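Local atomic coordinates of esterase (Alcaligenes sp., PDB entry 1QLW), a protein that probably hydrolyses carboxylic esters, being a bacterial esterase of the alpha/beta hydrolase fold. Residues S115-V120 against S129-F134; I102-R107 against D175-M180; I223-S228 against L314-R319; P247-F252 against K282-S287; D83-W88 against R304-V309. All coordinates share one frame; numbering follows the deposited sequence.

Contact 1 of 5, residues S115-V120 against S129-F134; sequences SAINAV and SLPDLF
The tight part of this contact is formed by four side chains: I117 and V120 of helix 115-121 meet L130 and P131 of the extended loop that follows. L130 has the largest share. Its first torsion sets CG anti to the carbonyl carbon (chi1 -73°), and from there the CD2 methyl is driven into the notch between successive turns of the helix, touching I117 CA at 3.8 Å and V120 CG2 at 3.7 Å, while CG itself rests against the same V120 methyl. V120 and L130 cross at about a right angle, and so do I117 and P131. In that second pair the P131 ring presents its CD and CG carbons to the I117 side chain, the closest approach being P131 CD to I117 CG1 at 3.8 Å. Helix and loop belong to an excursion after strand 99-103, well away from the centre of the chain, and the pair takes part in the dimer interface. The second subunit packs its own L133 on I117, exchanges V120-L130 contacts with this copy, and sends K121 NZ to the carbonyl oxygen of L130. Towards the partly exposed flank the fit loosens. A116 CB lies 3.9 Å from S129 O and 4.4 Å from P131 CD, grazing both without interlocking. S129 holds OG in the crowded position between its backbone N and carbonyl carbon (chi1 70°); the hydroxyl is bonded to P126 O, and its 3.6 Å approach to V120 CG2, though short, is a plain van der Waals touch.

Contact 2 of 5, residues I102-R107 against D175-M180; sequences IDQSGR and DWLGSM
A type II turn, Q104 to R107, carries the chain off the end of strand 99-103, and loop 175-180 packs against it in the interior. R107, bent at chi2 and chi3, brings NH2 to D175 OD1 in a salt bridge of 2.9 Å. The two planes are 47° apart, so the carboxylate is no flat end-on partner: OD2 sits over one guanidinium face. OD1 also accepts from L177 N (2.9 Å) through its anti lone pair, closing an Asx turn. Q207 braces both sides, giving OE1 to R107 NH2 and NE2 to D175 OD2, while R107 NH1 binds G70 O and L73 O. Q207 follows strand 200-205, where alpha/beta hydrolases carry the nucleophile elbow, so this network probably borders the active site. An alanine at D175 would remove the carboxylate, with it the salt bridge and Asx turn, and probably leave the buried R107 charge less well balanced. Water 1 bridges the segments, donating to G106 O (2.8 Å) and accepting from R107 NE (2.9 Å) and W176 N (3.0 Å). M180 SD lies 3.7 Å from S105 O and its CE 4.1 Å from G106 CA; a beta carbon on G106 would hit that methyl.

Contact 3 of 5, residues I223-S228 against L314-R319; sequences ITAIVS and LDWIGR
W316 is the residue to follow. Its CB leaves helix 306-319 toward strand 223-229, and with CG anti to the backbone N (chi1 -180°) the indole reaches out so that its six-membered ring does the touching. CE3 comes first, 4.1 Å from V227 CG2. CZ3, one atom further, meets that same methyl at 3.8 Å, the closest approach of the two segments, and A225 CB at 4.2 Å. At the tip, CH2 lies 4.2 Å from A225 CB and 3.9 Å from I226 O, a carbonyl already engaged with L249 of the next strand. V227 and W316 thus approach tip to tip, and I317 CG1 adds a second, looser touch on V227 CG2 at 4.2 Å. The C-terminal helix runs nearly antiparallel to the strand, at 155° with axes 9.9 Å apart, as one of the helices layered on the central sheet of an alpha/beta hydrolase. P247, L249 and Q284 also pack on the indole, so it spans three adjacent strands; an alanine at W316 would remove the indole from all three and probably loosen the helix on this part of the sheet. On the exposed face of the helix, R319 grips D315 OD2 side-on with NE and NH2. Charge is therefore kept outside, while between these two segments the contact is apolar burial, with shape rather than directed bonds setting the fit.

Contact 4 of 5, residues P247-F252 against K282-S287; sequences PVLVVF and KGQLMS
Main-chain bonding comes first. Strands 248-252 and 283-287 run parallel, their axes 4.7 Å apart and inclined at 16°, and five hydrogen bonds join them. V248 N, V250 N and F252 N donate to K282 O, Q284 O and M286 O; in return Q284 N and M286 N donate to V248 O and V250 O. So V248 and V250 each use both polar groups across the gap, the regular parallel pattern, and lengths stay within 2.8 to 2.9 Å. The V250 N to Q284 O bond is nearly straight, at 170°. Weaker CA-H...O contacts fill in between, the shortest from G283 CA to V248 O at 3.2 Å.

Apolar contacts divide by face. On the face with L249, Q284 and M286, the L249 CD1 methyl fits between its neighbours, 3.9 Å from M286 CB and 3.9 Å from Q284 CG. On the face with V248, V250 and L285, the F252 ring crosses L285 obliquely, F252 CD1 lying 4.2 Å from L285 CD2. At the end of the pair K282 runs alongside P247, bent at chi3 so that NZ passes 3.7 Å from P247 CG on its way to N320 OD1.

The two strands and helix 263-278 form a beta-alpha-beta unit. That helix covers V248, L285 and F252 through L266, C269 and L276; helix 306-319 covers the opposite face with W316 and L312. Along its other edge strand 248-252 pairs with strand 223-229.

Contact 5 of 5, residues D83-W88 against R304-V309; sequences DGRMGW and RNNLQV
R85 NH1 has three acceptors around it: D303 O, water 2 at 3.1 Å, which donates on to R304 O, and N306 OD1, a weak bond of 3.1 Å entering at the guanidinium edge, while R304 CA lies over one face. R85 is held in plane by D83, whose OD2 takes NE on its syn lone pair at 2.8 Å, and NH2 also goes to Q302 O. M86 O is held by two donors: N306 ND2 at 3.1 Å, in the carbonyl plane and nearly straight at 166°, and water 3 at 2.8 Å. That water spends its other proton on N306 OD1, also at 2.8 Å, so carbonyl, amide and water close a small ring. N306 can do this because its CG takes the crowded position between backbone N and carbonyl carbon (chi1 69°), which turns the amide to the loop 83-88; ND2 has a second acceptor in M301 O. W88 NE1 donates to N306 O at 2.8 Å, approaching from 47° above the carbonyl plane. The rim of the same ring, at CZ2, touches V309 CG1 at 3.7 Å. The contact brings together the starts of two helices, 88-94, with G87 at its N-cap, and 306-319, close to its own N-cap N305. Because N306 offers both ends of its amide and its backbone carbonyl to the loop, the pairing is directional, with an aromatic-aliphatic patch at the buried W88 end.

Contacts 2, 3 and 5 are buried; 1 and 4 only partly so. Contacts 3 and 4 are the closest pair, centres 9 Å apart, and adjoin through neighbouring strands 223-229 and 248-252: one is apolar helix-on-sheet packing, the other the hydrogen-bonded sheet itself. Contact 5 uses the start of the same C-terminal helix whose later turns serve contact 3, but binds it to a loop by polar bonds and waters. Contact 2, reaching that sheet through strand 99-103, lies across the chain's centre and relies on a buried salt bridge and a bridging water. It adjoins contact 1, where F134 and D175 pair through their backbones. Contact 1 is apolar and most peripheral; both touch the second subunit.

Contact 1 of 5, residues S115-V120 against S129-F134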
# COMPACT_ATOMS: atom_id res chain seq x y z
N SER A 115 -9.79 -3.12 -17.08
CA SER A 115 -10.74 -3.50 -18.12
C SER A 115 -10.10 -3.49 -19.51
O SER A 115 -10.44 -4.38 -20.30
CB SER A 115 -11.94 -2.56 -18.14
OG SER A 115 -12.69 -2.68 -16.96
N ALA A 116 -9.28 -2.49 -19.82
CA ALA A 116 -8.74 -2.42 -21.17
C ALA A 116 -7.77 -3.55 -21.45
O ALA A 116 -7.66 -4.02 -22.59
CB ALA A 116 -8.10 -1.06 -21.43
N ILE A 117 -7.02 -3.98 -20.43
CA ILE A 117 -6.10 -5.10 -20.62
C ILE A 117 -6.90 -6.35 -20.95
O ILE A 117 -6.60 -7.04 -21.93
CB ILE A 117 -5.20 -5.29 -19.39
CG1 ILE A 117 -4.35 -4.04 -19.15
CG2 ILE A 117 -4.32 -6.51 -19.58
CD1 ILE A 117 -3.76 -3.96 -17.76
N ASN A 118 -7.95 -6.61 -20.16
CA ASN A 118 -8.76 -7.80 -20.43
C ASN A 118 -9.46 -7.70 -21.78
O ASN A 118 -9.62 -8.72 -22.45
CB ASN A 118 -9.77 -8.01 -19.31
CG ASN A 118 -9.19 -8.66 -18.07
OD1 ASN A 118 -9.93 -8.83 -17.08
ND2 ASN A 118 -7.94 -9.04 -18.10
N ALA A 119 -9.90 -6.50 -22.20
CA ALA A 119 -10.56 -6.38 -23.49
C ALA A 119 -9.66 -6.82 -24.61
O ALA A 119 -10.09 -7.45 -25.60
CB ALA A 119 -11.04 -4.96 -23.73
N VAL A 120 -8.36 -6.47 -24.54
CA VAL A 120 -7.41 -6.90 -25.56
C VAL A 120 -7.18 -8.40 -25.47
O VAL A 120 -7.17 -9.11 -26.48
CB VAL A 120 -6.11 -6.10 -25.43
CG1 VAL A 120 -5.08 -6.56 -26.44
CG2 VAL A 120 -6.39 -4.61 -25.58
N SER A 129 -4.89 -0.03 -27.71
CA SER A 129 -5.73 0.50 -26.65
C SER A 129 -5.27 0.08 -25.26
O SER A 129 -5.90 0.44 -24.26
CB SER A 129 -7.19 0.11 -26.84
OG SER A 129 -7.35 -1.25 -26.63
N LEU A 130 -4.18 -0.68 -25.15
CA LEU A 130 -3.65 -1.01 -23.82
C LEU A 130 -3.23 0.28 -23.13
O LEU A 130 -2.78 1.24 -23.77
CB LEU A 130 -2.46 -1.94 -23.96
CG LEU A 130 -2.82 -3.37 -24.37
CD1 LEU A 130 -1.59 -4.13 -24.81
CD2 LEU A 130 -3.56 -4.10 -23.26
N PRO A 131 -3.29 0.32 -21.81
CA PRO A 131 -2.87 1.52 -21.09
C PRO A 131 -1.41 1.84 -21.29
O PRO A 131 -0.59 0.94 -21.48
CB PRO A 131 -3.15 1.20 -19.63
CG PRO A 131 -3.14 -0.28 -19.59
CD PRO A 131 -3.73 -0.77 -20.90
N ASP A 132 -1.07 3.11 -21.19
CA ASP A 132 0.30 3.60 -21.21
C ASP A 132 0.90 3.39 -19.82
O ASP A 132 0.52 4.07 -18.86
CB ASP A 132 0.28 5.09 -21.56
CG ASP A 132 1.66 5.68 -21.57
OD1 ASP A 132 2.64 4.97 -21.83
OD2 ASP A 132 1.73 6.91 -21.36
N LEU A 133 1.82 2.46 -19.70
CA LEU A 133 2.45 2.05 -18.46
C LEU A 133 3.95 2.14 -18.57
O LEU A 133 4.49 1.89 -19.66
CB LEU A 133 2.08 0.59 -18.14
CG LEU A 133 0.60 0.25 -18.15
CD1 LEU A 133 0.40 -1.22 -17.86
CD2 LEU A 133 -0.14 1.10 -17.15
N PHE A 134 4.65 2.41 -17.46
CA PHE A 134 6.10 2.32 -17.49
C PHE A 134 6.60 1.89 -16.12
O PHE A 134 5.90 1.95 -15.12
CB PHE A 134 6.76 3.63 -17.91
CG PHE A 134 6.62 4.75 -16.93
CD1 PHE A 134 5.50 5.58 -16.96
CD2 PHE A 134 7.61 5.04 -16.01
CE1 PHE A 134 5.34 6.64 -16.10
CE2 PHE A 134 7.46 6.11 -15.13
CZ PHE A 134 6.33 6.88 -15.17

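Contact 2 of 5, residues I102-R107 against D175-M180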
# COMPACT_ATOMS: atom_id res chain seq x y z
N ILE A 102 -0.29 9.14 1.54
CA ILE A 102 -1.17 8.63 0.49
C ILE A 102 -0.46 7.64 -0.42
O ILE A 102 0.77 7.60 -0.51
CB ILE A 102 -1.79 9.77 -0.35
CG1 ILE A 102 -0.79 10.47 -1.26
CG2 ILE A 102 -2.46 10.78 0.58
CD1 ILE A 102 -1.18 10.76 -2.65
N ASP A 103 -1.29 6.84 -1.12
CA ASP A 103 -0.87 6.26 -2.39
C ASP A 103 -1.67 7.01 -3.47
O ASP A 103 -2.88 7.13 -3.37
CB ASP A 103 -1.14 4.76 -2.53
CG ASP A 103 -0.17 3.91 -1.72
OD1 ASP A 103 0.91 4.44 -1.31
OD2 ASP A 103 -0.43 2.69 -1.57
N GLN A 104 -0.94 7.53 -4.47
CA GLN A 104 -1.61 8.24 -5.55
C GLN A 104 -2.71 7.39 -6.17
O GLN A 104 -2.64 6.16 -6.18
CB GLN A 104 -0.64 8.55 -6.68
CG GLN A 104 0.29 9.73 -6.48
CD GLN A 104 1.04 10.06 -7.75
OE1 GLN A 104 0.46 10.05 -8.84
NE2 GLN A 104 2.33 10.34 -7.64
N SER A 105 -3.70 8.06 -6.73
CA SER A 105 -4.68 7.36 -7.56
C SER A 105 -3.93 6.47 -8.55
O SER A 105 -2.94 6.89 -9.16
CB SER A 105 -5.53 8.38 -8.30
OG SER A 105 -6.28 9.18 -7.42
N GLY A 106 -4.40 5.24 -8.72
CA GLY A 106 -3.82 4.33 -9.67
C GLY A 106 -2.43 3.83 -9.32
O GLY A 106 -1.71 3.41 -10.22
N ARG A 107 -2.08 3.85 -8.04
CA ARG A 107 -0.77 3.40 -7.57
C ARG A 107 -0.98 2.69 -6.23
O ARG A 107 -1.81 3.07 -5.44
CB ARG A 107 0.19 4.58 -7.37
CG ARG A 107 1.65 4.23 -7.23
CD ARG A 107 2.40 4.00 -8.54
NE ARG A 107 2.26 5.15 -9.43
CZ ARG A 107 2.88 6.32 -9.27
NH1 ARG A 107 3.80 6.44 -8.32
NH2 ARG A 107 2.54 7.34 -10.03
N ASP A 175 4.15 2.38 -12.97
CA ASP A 175 3.49 3.67 -12.89
C ASP A 175 2.46 3.80 -13.99
O ASP A 175 2.78 3.62 -15.17
CB ASP A 175 4.57 4.76 -12.98
CG ASP A 175 4.10 6.09 -12.50
OD1 ASP A 175 2.94 6.45 -12.78
OD2 ASP A 175 4.91 6.79 -11.84
N TRP A 176 1.21 4.09 -13.60
CA TRP A 176 0.09 4.23 -14.50
C TRP A 176 -0.22 5.69 -14.80
O TRP A 176 -1.28 5.94 -15.43
CB TRP A 176 -1.12 3.54 -13.86
CG TRP A 176 -1.04 2.05 -13.83
CD1 TRP A 176 -0.09 1.25 -13.27
CD2 TRP A 176 -2.01 1.16 -14.39
NE1 TRP A 176 -0.38 -0.07 -13.48
CE2 TRP A 176 -1.55 -0.15 -14.18
CE3 TRP A 176 -3.21 1.35 -15.09
CZ2 TRP A 176 -2.29 -1.27 -14.60
CZ3 TRP A 176 -3.94 0.24 -15.52
CH2 TRP A 176 -3.45 -1.02 -15.27
N LEU A 177 0.65 6.63 -14.51
CA LEU A 177 0.37 8.05 -14.74
C LEU A 177 -0.16 8.34 -16.14
O LEU A 177 -1.13 9.09 -16.33
CB LEU A 177 1.67 8.87 -14.55
CG LEU A 177 1.47 10.38 -14.56
CD1 LEU A 177 1.04 10.89 -13.22
CD2 LEU A 177 2.72 11.09 -15.05
N GLY A 178 0.50 7.75 -17.14
CA GLY A 178 0.21 8.04 -18.52
C GLY A 178 -1.11 7.53 -19.02
O GLY A 178 -1.55 7.91 -20.11
N SER A 179 -1.77 6.68 -18.24
CA SER A 179 -3.05 6.11 -18.57
C SER A 179 -4.20 6.78 -17.82
O SER A 179 -5.33 6.32 -17.92
CB SER A 179 -3.00 4.60 -18.30
OG SER A 179 -3.17 4.44 -16.92
N MET A 180 -3.97 7.87 -17.11
CA MET A 180 -4.98 8.63 -16.39
C MET A 180 -4.97 10.03 -16.96
O MET A 180 -4.00 10.45 -17.65
CB MET A 180 -4.70 8.67 -14.86
CG MET A 180 -5.40 7.58 -14.02
SD MET A 180 -4.83 7.38 -12.26
CE MET A 180 -3.35 6.94 -12.80
O HOH W 1 0.03 5.45 -11.18

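Contact 3 of 5, residues I223-S228 against L314-R319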
# COMPACT_ATOMS: atom_id res chain seq x y z
N ILE A 223 -5.67 24.45 2.19
CA ILE A 223 -4.26 24.29 1.87
C ILE A 223 -3.46 25.33 2.63
O ILE A 223 -3.47 26.52 2.29
CB ILE A 223 -3.99 24.39 0.36
CG1 ILE A 223 -4.87 23.36 -0.34
CG2 ILE A 223 -2.51 24.19 0.05
CD1 ILE A 223 -4.78 23.36 -1.84
N THR A 224 -2.75 24.91 3.66
CA THR A 224 -2.09 25.84 4.57
C THR A 224 -0.75 26.29 4.03
O THR A 224 -0.38 27.46 4.18
CB THR A 224 -1.93 25.13 5.93
OG1 THR A 224 -3.20 24.63 6.36
CG2 THR A 224 -1.33 26.06 6.97
N ALA A 225 -0.02 25.37 3.44
CA ALA A 225 1.30 25.63 2.92
C ALA A 225 1.66 24.47 1.98
O ALA A 225 1.03 23.41 2.05
CB ALA A 225 2.35 25.71 4.02
N ILE A 226 2.63 24.70 1.11
CA ILE A 226 3.09 23.69 0.17
C ILE A 226 4.59 23.55 0.28
O ILE A 226 5.29 24.56 0.22
CB ILE A 226 2.68 24.03 -1.28
CG1 ILE A 226 1.16 24.09 -1.42
CG2 ILE A 226 3.34 23.09 -2.27
CD1 ILE A 226 0.68 24.67 -2.72
N VAL A 227 5.04 22.31 0.37
CA VAL A 227 6.45 21.96 0.31
C VAL A 227 6.62 21.01 -0.88
O VAL A 227 5.92 20.00 -0.93
CB VAL A 227 6.97 21.31 1.59
CG1 VAL A 227 8.44 20.90 1.46
CG2 VAL A 227 6.75 22.20 2.80
N SER A 228 7.50 21.33 -1.81
CA SER A 228 7.69 20.47 -2.99
C SER A 228 9.17 20.11 -3.06
O SER A 228 10.00 21.01 -3.20
CB SER A 228 7.15 21.20 -4.21
OG SER A 228 7.12 20.48 -5.40
N LEU A 314 10.89 21.31 8.51
CA LEU A 314 9.99 21.52 9.65
C LEU A 314 10.16 22.90 10.27
O LEU A 314 9.19 23.53 10.68
CB LEU A 314 10.16 20.43 10.69
CG LEU A 314 9.78 19.02 10.25
CD1 LEU A 314 10.12 18.02 11.34
CD2 LEU A 314 8.30 18.93 9.88
N ASP A 315 11.40 23.39 10.29
CA ASP A 315 11.65 24.75 10.78
C ASP A 315 10.89 25.75 9.91
O ASP A 315 10.24 26.68 10.40
CB ASP A 315 13.14 25.08 10.78
CG ASP A 315 13.45 26.53 11.08
OD1 ASP A 315 13.39 26.94 12.26
OD2 ASP A 315 13.74 27.29 10.13
N TRP A 316 10.94 25.57 8.59
CA TRP A 316 10.22 26.43 7.67
C TRP A 316 8.72 26.31 7.89
O TRP A 316 8.02 27.33 7.95
CB TRP A 316 10.62 26.13 6.23
CG TRP A 316 9.89 27.00 5.24
CD1 TRP A 316 10.32 28.19 4.73
CD2 TRP A 316 8.61 26.76 4.65
NE1 TRP A 316 9.39 28.70 3.87
CE2 TRP A 316 8.32 27.85 3.81
CE3 TRP A 316 7.68 25.71 4.75
CZ2 TRP A 316 7.14 27.93 3.08
CZ3 TRP A 316 6.52 25.81 4.03
CH2 TRP A 316 6.25 26.90 3.20
N ILE A 317 8.22 25.08 8.04
CA ILE A 317 6.78 24.92 8.25
C ILE A 317 6.34 25.64 9.51
O ILE A 317 5.35 26.36 9.51
CB ILE A 317 6.39 23.43 8.33
CG1 ILE A 317 6.57 22.78 6.95
CG2 ILE A 317 4.95 23.29 8.81
CD1 ILE A 317 6.38 21.27 6.94
N GLY A 318 7.13 25.53 10.58
CA GLY A 318 6.79 26.20 11.84
C GLY A 318 6.75 27.71 11.70
O GLY A 318 5.92 28.37 12.32
N ARG A 319 7.62 28.29 10.88
CA ARG A 319 7.65 29.73 10.67
C ARG A 319 6.54 30.21 9.74
O ARG A 319 6.22 31.40 9.74
CB ARG A 319 9.01 30.17 10.12
CG ARG A 319 10.15 30.06 11.11
CD ARG A 319 11.45 30.58 10.50
NE ARG A 319 12.11 29.54 9.73
CZ ARG A 319 12.52 29.60 8.48
NH1 ARG A 319 12.33 30.70 7.77
NH2 ARG A 319 13.09 28.55 7.92

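Contact 4 of 5, residues P247-F252 against K282-S287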
# COMPACT_ATOMS: atom_id res chain seq x y z
N PRO A 247 2.04 29.96 1.63
CA PRO A 247 3.51 29.92 1.64
C PRO A 247 3.99 28.66 0.93
O PRO A 247 3.41 27.58 1.08
CB PRO A 247 3.88 29.96 3.11
CG PRO A 247 2.67 30.49 3.81
CD PRO A 247 1.50 30.00 3.00
N VAL A 248 5.09 28.81 0.20
CA VAL A 248 5.67 27.74 -0.59
C VAL A 248 7.17 27.57 -0.35
O VAL A 248 7.91 28.54 -0.35
CB VAL A 248 5.48 28.02 -2.10
CG1 VAL A 248 6.20 27.01 -2.98
CG2 VAL A 248 4.01 28.14 -2.47
N LEU A 249 7.56 26.30 -0.16
CA LEU A 249 8.95 25.92 -0.05
C LEU A 249 9.26 24.88 -1.12
O LEU A 249 8.55 23.88 -1.18
CB LEU A 249 9.25 25.33 1.33
CG LEU A 249 10.68 24.85 1.54
CD1 LEU A 249 11.67 26.01 1.53
CD2 LEU A 249 10.80 24.09 2.85
N VAL A 250 10.27 25.13 -1.94
CA VAL A 250 10.72 24.16 -2.95
C VAL A 250 12.14 23.78 -2.54
O VAL A 250 12.96 24.66 -2.31
CB VAL A 250 10.64 24.73 -4.37
CG1 VAL A 250 11.27 23.78 -5.37
CG2 VAL A 250 9.20 25.07 -4.73
N VAL A 251 12.44 22.49 -2.47
CA VAL A 251 13.73 22.02 -1.97
C VAL A 251 14.47 21.24 -3.06
O VAL A 251 13.91 20.33 -3.67
CB VAL A 251 13.55 21.09 -0.75
CG1 VAL A 251 14.91 20.75 -0.15
CG2 VAL A 251 12.65 21.72 0.30
N PHE A 252 15.74 21.59 -3.27
CA PHE A 252 16.61 20.89 -4.20
C PHE A 252 17.89 20.44 -3.52
O PHE A 252 18.44 21.13 -2.65
CB PHE A 252 16.97 21.71 -5.45
CG PHE A 252 15.90 21.68 -6.51
CD1 PHE A 252 14.80 22.51 -6.48
CD2 PHE A 252 16.03 20.82 -7.59
CE1 PHE A 252 13.83 22.46 -7.48
CE2 PHE A 252 15.06 20.74 -8.57
CZ PHE A 252 13.95 21.57 -8.53
N LYS A 282 4.79 34.39 -0.76
CA LYS A 282 5.89 34.03 0.12
C LYS A 282 6.41 32.67 -0.36
O LYS A 282 5.81 31.63 -0.10
CB LYS A 282 5.48 33.96 1.57
CG LYS A 282 5.01 35.16 2.35
CD LYS A 282 4.39 34.80 3.69
CE LYS A 282 5.31 33.98 4.58
NZ LYS A 282 4.59 33.16 5.60
N GLY A 283 7.53 32.70 -1.07
CA GLY A 283 8.15 31.50 -1.58
C GLY A 283 9.63 31.46 -1.25
O GLY A 283 10.30 32.49 -1.25
N GLN A 284 10.16 30.26 -1.05
CA GLN A 284 11.57 30.05 -0.87
C GLN A 284 12.02 28.84 -1.68
O GLN A 284 11.35 27.81 -1.65
CB GLN A 284 11.93 29.81 0.60
CG GLN A 284 13.37 29.47 0.88
CD GLN A 284 13.70 29.31 2.35
OE1 GLN A 284 13.05 29.86 3.23
NE2 GLN A 284 14.78 28.56 2.57
N LEU A 285 13.15 28.99 -2.34
CA LEU A 285 13.80 27.86 -2.99
C LEU A 285 15.02 27.54 -2.11
O LEU A 285 15.97 28.33 -2.05
CB LEU A 285 14.20 28.14 -4.44
CG LEU A 285 14.42 26.79 -5.18
CD1 LEU A 285 14.09 26.90 -6.65
CD2 LEU A 285 15.80 26.24 -4.89
N MET A 286 14.94 26.42 -1.43
CA MET A 286 16.01 25.94 -0.58
C MET A 286 16.91 25.00 -1.37
O MET A 286 16.50 23.87 -1.67
CB MET A 286 15.38 25.25 0.62
CG MET A 286 16.36 24.61 1.57
SD MET A 286 15.55 23.76 2.93
CE MET A 286 14.92 25.12 3.88
N SER A 287 18.09 25.47 -1.72
CA SER A 287 19.10 24.66 -2.37
C SER A 287 20.04 24.20 -1.26
O SER A 287 20.76 25.00 -0.65
CB SER A 287 19.80 25.45 -3.46
OG SER A 287 20.90 24.79 -3.99

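Contact 5 of 5, residues D83-W88 against R304-V309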
# COMPACT_ATOMS: atom_id res chain seq x y z
N ASP A 83 17.74 1.37 3.94
CA ASP A 83 18.75 0.84 4.83
C ASP A 83 18.30 0.72 6.28
O ASP A 83 19.13 0.46 7.16
CB ASP A 83 20.06 1.61 4.73
CG ASP A 83 19.95 3.05 5.16
OD1 ASP A 83 18.94 3.72 4.83
OD2 ASP A 83 20.89 3.53 5.82
N GLY A 84 17.01 0.87 6.55
CA GLY A 84 16.46 0.54 7.85
C GLY A 84 16.35 1.66 8.85
O GLY A 84 16.05 1.39 10.02
N ARG A 85 16.56 2.90 8.45
CA ARG A 85 16.51 4.03 9.36
C ARG A 85 15.13 4.67 9.38
O ARG A 85 14.28 4.47 8.52
CB ARG A 85 17.56 5.07 8.95
CG ARG A 85 18.99 4.59 9.16
CD ARG A 85 20.00 5.63 8.72
NE ARG A 85 20.00 5.74 7.25
CZ ARG A 85 19.46 6.74 6.57
NH1 ARG A 85 19.02 7.85 7.13
NH2 ARG A 85 19.42 6.61 5.25
N MET A 86 14.93 5.51 10.38
CA MET A 86 13.71 6.28 10.52
C MET A 86 13.49 7.15 9.28
O MET A 86 14.39 7.84 8.80
CB MET A 86 13.84 7.18 11.76
CG MET A 86 12.54 7.86 12.14
SD MET A 86 12.71 8.91 13.58
CE MET A 86 13.10 7.70 14.84
N GLY A 87 12.26 7.11 8.79
CA GLY A 87 11.87 7.94 7.66
C GLY A 87 11.18 9.21 8.16
O GLY A 87 10.97 9.45 9.35
N TRP A 88 10.78 10.02 7.17
CA TRP A 88 10.13 11.28 7.50
C TRP A 88 8.76 11.09 8.11
O TRP A 88 8.36 11.91 8.94
CB TRP A 88 10.03 12.19 6.28
CG TRP A 88 11.31 12.85 5.87
CD1 TRP A 88 12.57 12.68 6.37
CD2 TRP A 88 11.43 13.81 4.81
NE1 TRP A 88 13.47 13.47 5.70
CE2 TRP A 88 12.79 14.19 4.74
CE3 TRP A 88 10.52 14.41 3.93
CZ2 TRP A 88 13.26 15.11 3.81
CZ3 TRP A 88 11.02 15.32 3.00
CH2 TRP A 88 12.37 15.66 2.95
N ARG A 304 21.22 9.64 4.00
CA ARG A 304 21.82 9.43 5.31
C ARG A 304 21.62 10.62 6.24
O ARG A 304 21.59 10.46 7.45
CB ARG A 304 23.29 9.07 5.15
CG ARG A 304 23.50 7.69 4.55
CD ARG A 304 24.98 7.32 4.47
NE ARG A 304 25.75 8.21 3.63
CZ ARG A 304 26.53 9.23 3.97
NH1 ARG A 304 26.73 9.56 5.24
NH2 ARG A 304 27.15 9.90 3.02
N ASN A 305 21.51 11.83 5.69
CA ASN A 305 21.24 13.04 6.45
C ASN A 305 19.77 13.43 6.30
O ASN A 305 19.43 14.60 6.46
CB ASN A 305 22.16 14.18 6.01
CG ASN A 305 21.81 14.65 4.62
OD1 ASN A 305 21.26 13.90 3.81
ND2 ASN A 305 22.11 15.90 4.30
N ASN A 306 18.87 12.44 6.14
CA ASN A 306 17.47 12.78 5.94
C ASN A 306 16.87 13.54 7.10
O ASN A 306 15.93 14.32 6.84
CB ASN A 306 16.65 11.56 5.58
CG ASN A 306 16.47 10.54 6.68
OD1 ASN A 306 17.31 10.40 7.57
ND2 ASN A 306 15.36 9.79 6.60
N LEU A 307 17.31 13.35 8.33
CA LEU A 307 16.71 14.08 9.45
C LEU A 307 17.21 15.52 9.51
O LEU A 307 16.48 16.40 9.97
CB LEU A 307 16.90 13.34 10.77
CG LEU A 307 16.42 11.89 10.76
CD1 LEU A 307 16.47 11.32 12.17
CD2 LEU A 307 15.02 11.75 10.19
N GLN A 308 18.44 15.77 9.04
CA GLN A 308 18.95 17.13 8.91
C GLN A 308 18.07 17.89 7.90
O GLN A 308 17.68 19.04 8.11
CB GLN A 308 20.39 17.11 8.42
CG GLN A 308 21.02 18.47 8.24
CD GLN A 308 22.43 18.45 7.71
OE1 GLN A 308 23.25 19.31 8.08
NE2 GLN A 308 22.75 17.53 6.84
N VAL A 309 17.76 17.24 6.77
CA VAL A 309 16.90 17.85 5.75
C VAL A 309 15.51 18.06 6.31
O VAL A 309 14.89 19.13 6.15
CB VAL A 309 16.90 17.03 4.46
CG1 VAL A 309 15.95 17.66 3.44
CG2 VAL A 309 18.30 16.88 3.90
O HOH W 2 20.06 8.95 9.79
O HOH W 3 16.94 8.52 9.59